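Local coordinates for adhesion and penetration protein autotransporter (PDB 3SYJ) that promotes bacterial adherence to and invasion of host cells and self-associates between bacteria, its passenger region carrying a probable serine protease domain ahead of a beta-helix, at residues T41-A46 and Q230-N235; S143-Y148 and G204-L209. All blocks are in the same frame, centred on the assembly; numbering follows the deposited sequence.

How the interactions relate
Both interactions lie in the N-terminal protease domain of the S6 peptidase family, and their centres are about 9 Å apart. Along the chain the order is 41-46, 143-148, 204-209, 230-235, so interaction 2 falls wholly within the sequence interval spanned by interaction 1. Segment 230-235 belongs to the seven-stranded antiparallel sheet, while both segments of interaction 2 are loops next to it: 143-148 leads into strand 151-155, and the loop holding 204-209 precedes strand 221-226. The two contacts also touch directly, with Thr41 N 3.9 Å from Pro208 CG. Together they bring the turn after hairpin 29-32/38-42 and two long loops against one region of the sheet.

Interaction 1. Residues T41-A46 and Q230-N235; sequences TSMTKA and QKWLIN
A Met-aromatic contact joins Met43 to Trp232, where the turn after the N-terminal hairpin 29-32/38-42 meets a strand of the protease sheet. Segment 41-46 leaves strand 38-42 at Met43. Segment 230-235 enters strand 231-238. No hydrogen bond links the two segments. The contact is small and apolar, and the indole supplies one whole side of it.

Met43 SD lies 3.8 Å from Trp232 CZ2. It meets the edge of the six-membered ring, 5.2 Å from the centroid and 82° off the ring normal. The bends of the Met43 chain at chi2 (-61°) and chi3 leave its methyl group CE near the same corner of the ring, 4.1 Å from Trp232 CZ2. Ala46 CB comes to that carbon obliquely, neither over the face nor at the edge, and stops 3.9 Å from Trp232 CZ2. Both residues of the turn thus converge on CZ2.

The chymotrypsin-like fold of clan PA is built from two antiparallel beta-barrels, and the sheet holding strand 231-238 probably forms one of them. At the start of the strand, Gln230 and Lys231 both face Asp226 in a G1 beta bulge. Trp232 follows directly. Its NE1 donates a hydrogen bond to Pro47 O, one residue beyond Ala46, which fixes the indole against the turn by its polar edge too, and Tyr225 packs edge-to-face with it. On the turn, Met43 also touches Val152 of strand 151-155 and Phe15 of helix 9-17.

Interaction 2. Residues S143-Y148 and G204-L209; sequences SDRTKY and GEYGPL
Neither segment is a regular helix or strand; each contains a turn. In 204-209 a type I beta turn runs from Gly204 to Gly207, and Gly207 N bonds back to Gly204 O at 3.1 Å. In 143-148 an Asx turn forms at Asp144, whose OD1 accepts Thr146 N at 2.8 Å. Both loops lie beside the sheet of the protease domain.

Arg145 meets Glu205 face to face, the guanidinium and carboxylate planes only 4° apart. Glu205 CB lies over one guanidinium face, 3.8 Å from Arg145 CZ. Glu205 CG sits between its backbone N and carbonyl carbon (chi1 71°), which sets CG as well as CB beside Arg145. Arg145 NH2 and Glu205 OE1 are 4.2 Å apart, too far for a salt bridge. Opposite charge probably still draws the groups together. Glu205 OE2 is taken by Gln186 N.

The Tyr206 ring is turned 81° from the guanidinium. Arg145 CG approaches Tyr206 CE1 obliquely. Tyr148 O, 3.9 Å from Tyr206 CE1, and a bridging water both lie at the ring edge, near its plane. Tyr206 OH also has a weak bond from Arg151 NE. The water donates to Tyr148 O and accepts from Tyr206 OH at 2.5 Å, a short distance whose exact value is doubtful.

Interaction 1. Residues T41-A46 and Q230-N235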
ATOM      1  N   THR A  41      17.402 -48.818 -17.989  1.00 22.79           N
ATOM      2  CA  THR A  41      17.351 -47.394 -18.257  1.00 20.73           C
ATOM      3  C   THR A  41      18.119 -47.100 -19.531  1.00 22.72           C
ATOM      4  O   THR A  41      19.274 -47.500 -19.681  1.00 21.39           O
ATOM      5  CB  THR A  41      17.935 -46.581 -17.109  1.00 21.43           C
ATOM      6  OG1 THR A  41      17.179 -46.834 -15.925  1.00 23.31           O
ATOM      7  CG2 THR A  41      17.867 -45.095 -17.432  1.00 22.98           C
ATOM      8  N   SER A  42      17.467 -46.398 -20.448  1.00 18.41           N
ATOM      9  CA  SER A  42      18.036 -46.163 -21.763  1.00 19.67           C
ATOM     10  C   SER A  42      18.816 -44.841 -21.840  1.00 17.97           C
ATOM     11  O   SER A  42      18.463 -43.858 -21.180  1.00 14.70           O
ATOM     12  CB  SER A  42      16.923 -46.199 -22.811  1.00 20.08           C
ATOM     13  OG  SER A  42      17.456 -46.079 -24.114  1.00 19.25           O
ATOM     14  N   MET A  43      19.878 -44.834 -22.646  1.00 17.80           N
ATOM     15  CA  MET A  43      20.684 -43.630 -22.887  1.00 18.00           C
ATOM     16  C   MET A  43      21.237 -43.017 -21.597  1.00 21.10           C
ATOM     17  O   MET A  43      21.050 -41.825 -21.332  1.00 20.47           O
ATOM     18  CB  MET A  43      19.884 -42.578 -23.666  1.00 14.03           C
ATOM     19  CG  MET A  43      19.518 -43.009 -25.076  1.00 15.11           C
ATOM     20  SD  MET A  43      20.975 -43.348 -26.091  1.00 17.70           S
ATOM     21  CE  MET A  43      20.465 -44.855 -26.921  1.00 19.27           C
ATOM     22  N   THR A  44      21.920 -43.838 -20.803  1.00 19.42           N
ATOM     23  CA  THR A  44      22.517 -43.371 -19.557  1.00 22.01           C
ATOM     24  C   THR A  44      23.923 -42.864 -19.830  1.00 21.91           C
ATOM     25  O   THR A  44      24.480 -42.109 -19.040  1.00 21.16           O
ATOM     26  CB  THR A  44      22.580 -44.479 -18.476  1.00 21.32           C
ATOM     27  OG1 THR A  44      23.445 -45.537 -18.908  1.00 22.58           O
ATOM     28  CG2 THR A  44      21.198 -45.046 -18.202  1.00 21.52           C
ATOM     29  N   LYS A  45      24.490 -43.280 -20.959  1.00 21.49           N
ATOM     30  CA  LYS A  45      25.862 -42.926 -21.296  1.00 17.71           C
ATOM     31  C   LYS A  45      26.016 -42.158 -22.620  1.00 21.91           C
ATOM     32  O   LYS A  45      27.133 -41.922 -23.079  1.00 21.26           O
ATOM     33  CB  LYS A  45      26.742 -44.172 -21.272  1.00 17.43           C
ATOM     34  CG  LYS A  45      26.815 -44.779 -19.894  1.00 20.31           C
ATOM     35  CD  LYS A  45      27.395 -46.184 -19.900  1.00 26.23           C
ATOM     36  CE  LYS A  45      27.641 -46.657 -18.467  1.00 36.42           C
ATOM     37  NZ  LYS A  45      28.122 -48.065 -18.377  1.00 42.06           N
ATOM     38  N   ALA A  46      24.898 -41.751 -23.217  1.00 18.69           N
ATOM     39  CA  ALA A  46      24.934 -40.897 -24.396  1.00 16.40           C
ATOM     40  C   ALA A  46      23.617 -40.169 -24.510  1.00 18.13           C
ATOM     41  O   ALA A  46      22.588 -40.688 -24.083  1.00 22.48           O
ATOM     42  CB  ALA A  46      25.195 -41.716 -25.648  1.00 16.85           C
ATOM     43  N   GLN A 230      32.336 -37.730 -28.031  1.00 24.92           N
ATOM     44  CA  GLN A 230      30.969 -37.337 -27.697  1.00 24.00           C
ATOM     45  C   GLN A 230      30.097 -37.191 -28.942  1.00 23.09           C
ATOM     46  O   GLN A 230      29.329 -36.239 -29.073  1.00 24.25           O
ATOM     47  CB  GLN A 230      30.947 -36.044 -26.881  1.00 24.26           C
ATOM     48  CG  GLN A 230      31.660 -36.154 -25.552  1.00 24.94           C
ATOM     49  CD  GLN A 230      31.003 -35.317 -24.476  1.00 30.65           C
ATOM     50  OE1 GLN A 230      30.783 -34.112 -24.649  1.00 29.94           O
ATOM     51  NE2 GLN A 230      30.674 -35.959 -23.354  1.00 35.82           N
ATOM     52  N   LYS A 231      30.216 -38.152 -29.847  1.00 23.61           N
ATOM     53  CA  LYS A 231      29.535 -38.092 -31.128  1.00 22.76           C
ATOM     54  C   LYS A 231      28.819 -39.395 -31.351  1.00 17.51           C
ATOM     55  O   LYS A 231      29.348 -40.452 -31.023  1.00 20.27           O
ATOM     56  CB  LYS A 231      30.553 -37.964 -32.262  1.00 19.00           C
ATOM     57  CG  LYS A 231      30.809 -36.577 -32.785  1.00 28.17           C
ATOM     58  CD  LYS A 231      31.734 -36.641 -34.001  1.00 29.25           C
ATOM     59  CE  LYS A 231      31.677 -35.348 -34.796  1.00 37.21           C
ATOM     60  NZ  LYS A 231      32.112 -34.164 -33.994  1.00 52.24           N
ATOM     61  N   TRP A 232      27.632 -39.330 -31.934  1.00 12.77           N
ATOM     62  CA  TRP A 232      27.101 -40.504 -32.598  1.00 16.71           C
ATOM     63  C   TRP A 232      27.759 -40.586 -33.976  1.00 15.99           C
ATOM     64  O   TRP A 232      27.927 -39.573 -34.662  1.00 15.73           O
ATOM     65  CB  TRP A 232      25.578 -40.440 -32.711  1.00 14.94           C
ATOM     66  CG  TRP A 232      24.851 -40.775 -31.432  1.00 12.59           C
ATOM     67  CD1 TRP A 232      24.284 -39.896 -30.547  1.00 13.35           C
ATOM     68  CD2 TRP A 232      24.611 -42.087 -30.901  1.00 13.93           C
ATOM     69  NE1 TRP A 232      23.704 -40.583 -29.498  1.00 10.76           N
ATOM     70  CE2 TRP A 232      23.892 -41.930 -29.692  1.00 12.55           C
ATOM     71  CE3 TRP A 232      24.934 -43.381 -31.329  1.00 11.13           C
ATOM     72  CZ2 TRP A 232      23.484 -43.015 -28.914  1.00 12.03           C
ATOM     73  CZ3 TRP A 232      24.526 -44.467 -30.544  1.00 14.23           C
ATOM     74  CH2 TRP A 232      23.813 -44.271 -29.357  1.00 12.51           C
ATOM     75  N   LEU A 233      28.174 -41.785 -34.358  1.00 15.54           N
ATOM     76  CA  LEU A 233      28.764 -42.016 -35.673  1.00 16.12           C
ATOM     77  C   LEU A 233      28.005 -43.152 -36.304  1.00 15.55           C
ATOM     78  O   LEU A 233      27.529 -44.042 -35.592  1.00 18.39           O
ATOM     79  CB  LEU A 233      30.237 -42.413 -35.545  1.00 14.96           C
ATOM     80  CG  LEU A 233      31.189 -41.366 -34.969  1.00 17.14           C
ATOM     81  CD1 LEU A 233      32.409 -42.012 -34.347  1.00 20.27           C
ATOM     82  CD2 LEU A 233      31.605 -40.417 -36.059  1.00 19.27           C
ATOM     83  N   ILE A 234      27.867 -43.141 -37.624  1.00 13.72           N
ATOM     84  CA  ILE A 234      27.346 -44.331 -38.265  1.00 14.61           C
ATOM     85  C   ILE A 234      28.489 -45.337 -38.303  1.00 18.49           C
ATOM     86  O   ILE A 234      29.616 -44.990 -38.665  1.00 17.72           O
ATOM     87  CB  ILE A 234      26.744 -44.090 -39.673  1.00 13.96           C
ATOM     88  CG1 ILE A 234      26.280 -45.432 -40.252  1.00 12.51           C
ATOM     89  CG2 ILE A 234      27.742 -43.413 -40.592  1.00 10.49           C
ATOM     90  CD1 ILE A 234      25.416 -45.322 -41.470  1.00 11.42           C
ATOM     91  N   ASN A 235      28.208 -46.573 -37.895  1.00 18.98           N
ATOM     92  CA  ASN A 235      29.252 -47.588 -37.787  1.00 15.67           C
ATOM     93  C   ASN A 235      29.160 -48.626 -38.891  1.00 14.82           C
ATOM     94  O   ASN A 235      30.170 -49.127 -39.363  1.00 18.25           O
ATOM     95  CB  ASN A 235      29.208 -48.250 -36.408  1.00 23.21           C
ATOM     96  CG  ASN A 235      30.351 -49.233 -36.181  1.00 23.29           C
ATOM     97  OD1 ASN A 235      31.461 -49.061 -36.698  1.00 21.30           O
ATOM     98  ND2 ASN A 235      30.082 -50.267 -35.397  1.00 12.35           N
TER

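Interaction 2. Residues S143-Y148 and G204-L209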
ATOM      1  N   SER A 143      34.298 -53.000 -29.975  1.00 33.02           N
ATOM      2  CA  SER A 143      33.849 -53.853 -28.874  1.00 32.46           C
ATOM      3  C   SER A 143      34.077 -53.216 -27.504  1.00 26.83           C
ATOM      4  O   SER A 143      33.373 -53.525 -26.548  1.00 27.04           O
ATOM      5  CB  SER A 143      34.554 -55.204 -28.941  1.00 26.41           C
ATOM      6  OG  SER A 143      34.218 -55.874 -30.142  1.00 32.62           O
ATOM      7  N   ASP A 144      35.064 -52.330 -27.412  1.00 24.41           N
ATOM      8  CA  ASP A 144      35.338 -51.620 -26.166  1.00 28.34           C
ATOM      9  C   ASP A 144      34.139 -50.762 -25.802  1.00 28.35           C
ATOM     10  O   ASP A 144      33.868 -49.760 -26.462  1.00 29.57           O
ATOM     11  CB  ASP A 144      36.591 -50.744 -26.320  1.00 31.08           C
ATOM     12  CG  ASP A 144      36.925 -49.950 -25.060  1.00 32.46           C
ATOM     13  OD1 ASP A 144      36.130 -49.948 -24.096  1.00 31.19           O
ATOM     14  OD2 ASP A 144      38.002 -49.315 -25.037  1.00 44.96           O
ATOM     15  N   ARG A 145      33.433 -51.146 -24.741  1.00 25.66           N
ATOM     16  CA  ARG A 145      32.209 -50.456 -24.355  1.00 23.50           C
ATOM     17  C   ARG A 145      32.425 -49.276 -23.412  1.00 27.89           C
ATOM     18  O   ARG A 145      31.468 -48.611 -23.012  1.00 26.34           O
ATOM     19  CB  ARG A 145      31.203 -51.439 -23.761  1.00 25.15           C
ATOM     20  CG  ARG A 145      30.517 -52.301 -24.814  1.00 31.02           C
ATOM     21  CD  ARG A 145      30.068 -53.631 -24.232  1.00 30.06           C
ATOM     22  NE  ARG A 145      29.338 -53.435 -22.989  1.00 36.06           N
ATOM     23  CZ  ARG A 145      29.411 -54.257 -21.949  1.00 44.74           C
ATOM     24  NH1 ARG A 145      28.706 -54.000 -20.858  1.00 41.42           N
ATOM     25  NH2 ARG A 145      30.195 -55.329 -21.998  1.00 37.07           N
ATOM     26  N   THR A 146      33.673 -49.019 -23.046  1.00 27.90           N
ATOM     27  CA  THR A 146      33.997 -47.800 -22.319  1.00 27.37           C
ATOM     28  C   THR A 146      34.109 -46.670 -23.329  1.00 23.80           C
ATOM     29  O   THR A 146      33.549 -45.593 -23.144  1.00 26.55           O
ATOM     30  CB  THR A 146      35.321 -47.929 -21.555  1.00 30.22           C
ATOM     31  OG1 THR A 146      35.178 -48.901 -20.512  1.00 38.15           O
ATOM     32  CG2 THR A 146      35.701 -46.599 -20.935  1.00 28.51           C
ATOM     33  N   LYS A 147      34.822 -46.938 -24.414  1.00 25.41           N
ATOM     34  CA  LYS A 147      34.954 -45.987 -25.510  1.00 29.28           C
ATOM     35  C   LYS A 147      33.647 -45.878 -26.301  1.00 28.52           C
ATOM     36  O   LYS A 147      33.260 -44.789 -26.734  1.00 27.09           O
ATOM     37  CB  LYS A 147      36.108 -46.406 -26.427  1.00 31.16           C
ATOM     38  CG  LYS A 147      36.413 -45.454 -27.585  1.00 37.76           C
ATOM     39  CD  LYS A 147      37.580 -45.996 -28.417  1.00 38.48           C
ATOM     40  CE  LYS A 147      37.854 -45.172 -29.671  1.00 38.40           C
ATOM     41  NZ  LYS A 147      38.823 -45.869 -30.582  1.00 34.79           N
ATOM     42  N   TYR A 148      32.970 -47.012 -26.475  1.00 23.65           N
ATOM     43  CA  TYR A 148      31.730 -47.085 -27.241  1.00 22.37           C
ATOM     44  C   TYR A 148      30.608 -47.694 -26.403  1.00 21.10           C
ATOM     45  O   TYR A 148      30.292 -48.875 -26.554  1.00 21.35           O
ATOM     46  CB  TYR A 148      31.943 -47.958 -28.474  1.00 22.76           C
ATOM     47  CG  TYR A 148      32.974 -47.421 -29.440  1.00 25.97           C
ATOM     48  CD1 TYR A 148      32.725 -46.282 -30.193  1.00 22.01           C
ATOM     49  CD2 TYR A 148      34.190 -48.062 -29.609  1.00 31.71           C
ATOM     50  CE1 TYR A 148      33.662 -45.796 -31.084  1.00 25.62           C
ATOM     51  CE2 TYR A 148      35.136 -47.586 -30.497  1.00 29.33           C
ATOM     52  CZ  TYR A 148      34.868 -46.456 -31.232  1.00 30.95           C
ATOM     53  OH  TYR A 148      35.816 -45.989 -32.113  1.00 31.88           O
ATOM     54  N   GLY A 204      19.977 -56.102 -22.975  1.00 22.85           N
ATOM     55  CA  GLY A 204      21.325 -56.344 -23.453  1.00 22.22           C
ATOM     56  C   GLY A 204      22.353 -55.353 -22.938  1.00 21.88           C
ATOM     57  O   GLY A 204      22.032 -54.444 -22.165  1.00 23.78           O
ATOM     58  N   GLU A 205      23.596 -55.532 -23.373  1.00 20.56           N
ATOM     59  CA  GLU A 205      24.701 -54.704 -22.909  1.00 24.65           C
ATOM     60  C   GLU A 205      24.594 -53.289 -23.470  1.00 21.50           C
ATOM     61  O   GLU A 205      25.228 -52.370 -22.961  1.00 22.94           O
ATOM     62  CB  GLU A 205      26.051 -55.343 -23.262  1.00 26.83           C
ATOM     63  CG  GLU A 205      26.398 -55.310 -24.739  1.00 24.33           C
ATOM     64  CD  GLU A 205      27.286 -56.477 -25.164  1.00 36.05           C
ATOM     65  OE1 GLU A 205      27.462 -57.422 -24.359  1.00 39.26           O
ATOM     66  OE2 GLU A 205      27.803 -56.456 -26.304  1.00 29.69           O
ATOM     67  N   TYR A 206      23.775 -53.112 -24.505  1.00 20.92           N
ATOM     68  CA  TYR A 206      23.524 -51.773 -25.038  1.00 22.40           C
ATOM     69  C   TYR A 206      22.172 -51.187 -24.625  1.00 20.45           C
ATOM     70  O   TYR A 206      21.818 -50.088 -25.060  1.00 17.24           O
ATOM     71  CB  TYR A 206      23.683 -51.717 -26.558  1.00 19.86           C
ATOM     72  CG  TYR A 206      25.087 -52.004 -27.041  1.00 16.41           C
ATOM     73  CD1 TYR A 206      26.146 -51.158 -26.728  1.00 18.46           C
ATOM     74  CD2 TYR A 206      25.349 -53.116 -27.824  1.00 21.82           C
ATOM     75  CE1 TYR A 206      27.433 -51.426 -27.181  1.00 17.84           C
ATOM     76  CE2 TYR A 206      26.618 -53.394 -28.279  1.00 19.86           C
ATOM     77  CZ  TYR A 206      27.660 -52.552 -27.961  1.00 20.59           C
ATOM     78  OH  TYR A 206      28.921 -52.862 -28.435  1.00 22.10           O
ATOM     79  N   GLY A 207      21.434 -51.896 -23.773  1.00 15.28           N
ATOM     80  CA  GLY A 207      20.204 -51.347 -23.223  1.00 16.02           C
ATOM     81  C   GLY A 207      19.009 -52.284 -23.232  1.00 18.20           C
ATOM     82  O   GLY A 207      19.100 -53.426 -23.677  1.00 19.15           O
ATOM     83  N   PRO A 208      17.866 -51.793 -22.748  1.00 18.13           N
ATOM     84  CA  PRO A 208      16.681 -52.631 -22.551  1.00 16.18           C
ATOM     85  C   PRO A 208      15.887 -52.890 -23.835  1.00 17.94           C
ATOM     86  O   PRO A 208      14.929 -53.655 -23.796  1.00 15.41           O
ATOM     87  CB  PRO A 208      15.817 -51.800 -21.590  1.00 17.03           C
ATOM     88  CG  PRO A 208      16.495 -50.445 -21.461  1.00 18.96           C
ATOM     89  CD  PRO A 208      17.602 -50.375 -22.459  1.00 19.33           C
ATOM     90  N   LEU A 209      16.251 -52.251 -24.943  1.00 18.80           N
ATOM     91  CA  LEU A 209      15.452 -52.366 -26.163  1.00 14.62           C
ATOM     92  C   LEU A 209      16.254 -52.904 -27.335  1.00 16.76           C
ATOM     93  O   LEU A 209      16.386 -52.233 -28.353  1.00 18.65           O
ATOM     94  CB  LEU A 209      14.847 -51.008 -26.530  1.00 14.89           C
ATOM     95  CG  LEU A 209      13.886 -50.394 -25.505  1.00 12.63           C
ATOM     96  CD1 LEU A 209      13.648 -48.922 -25.814  1.00 18.05           C
ATOM     97  CD2 LEU A 209      12.560 -51.150 -25.436  1.00 11.79           C
TER
HETATM   98  O   HOH W   1      30.849 -51.263 -28.049  1.00 20.95           O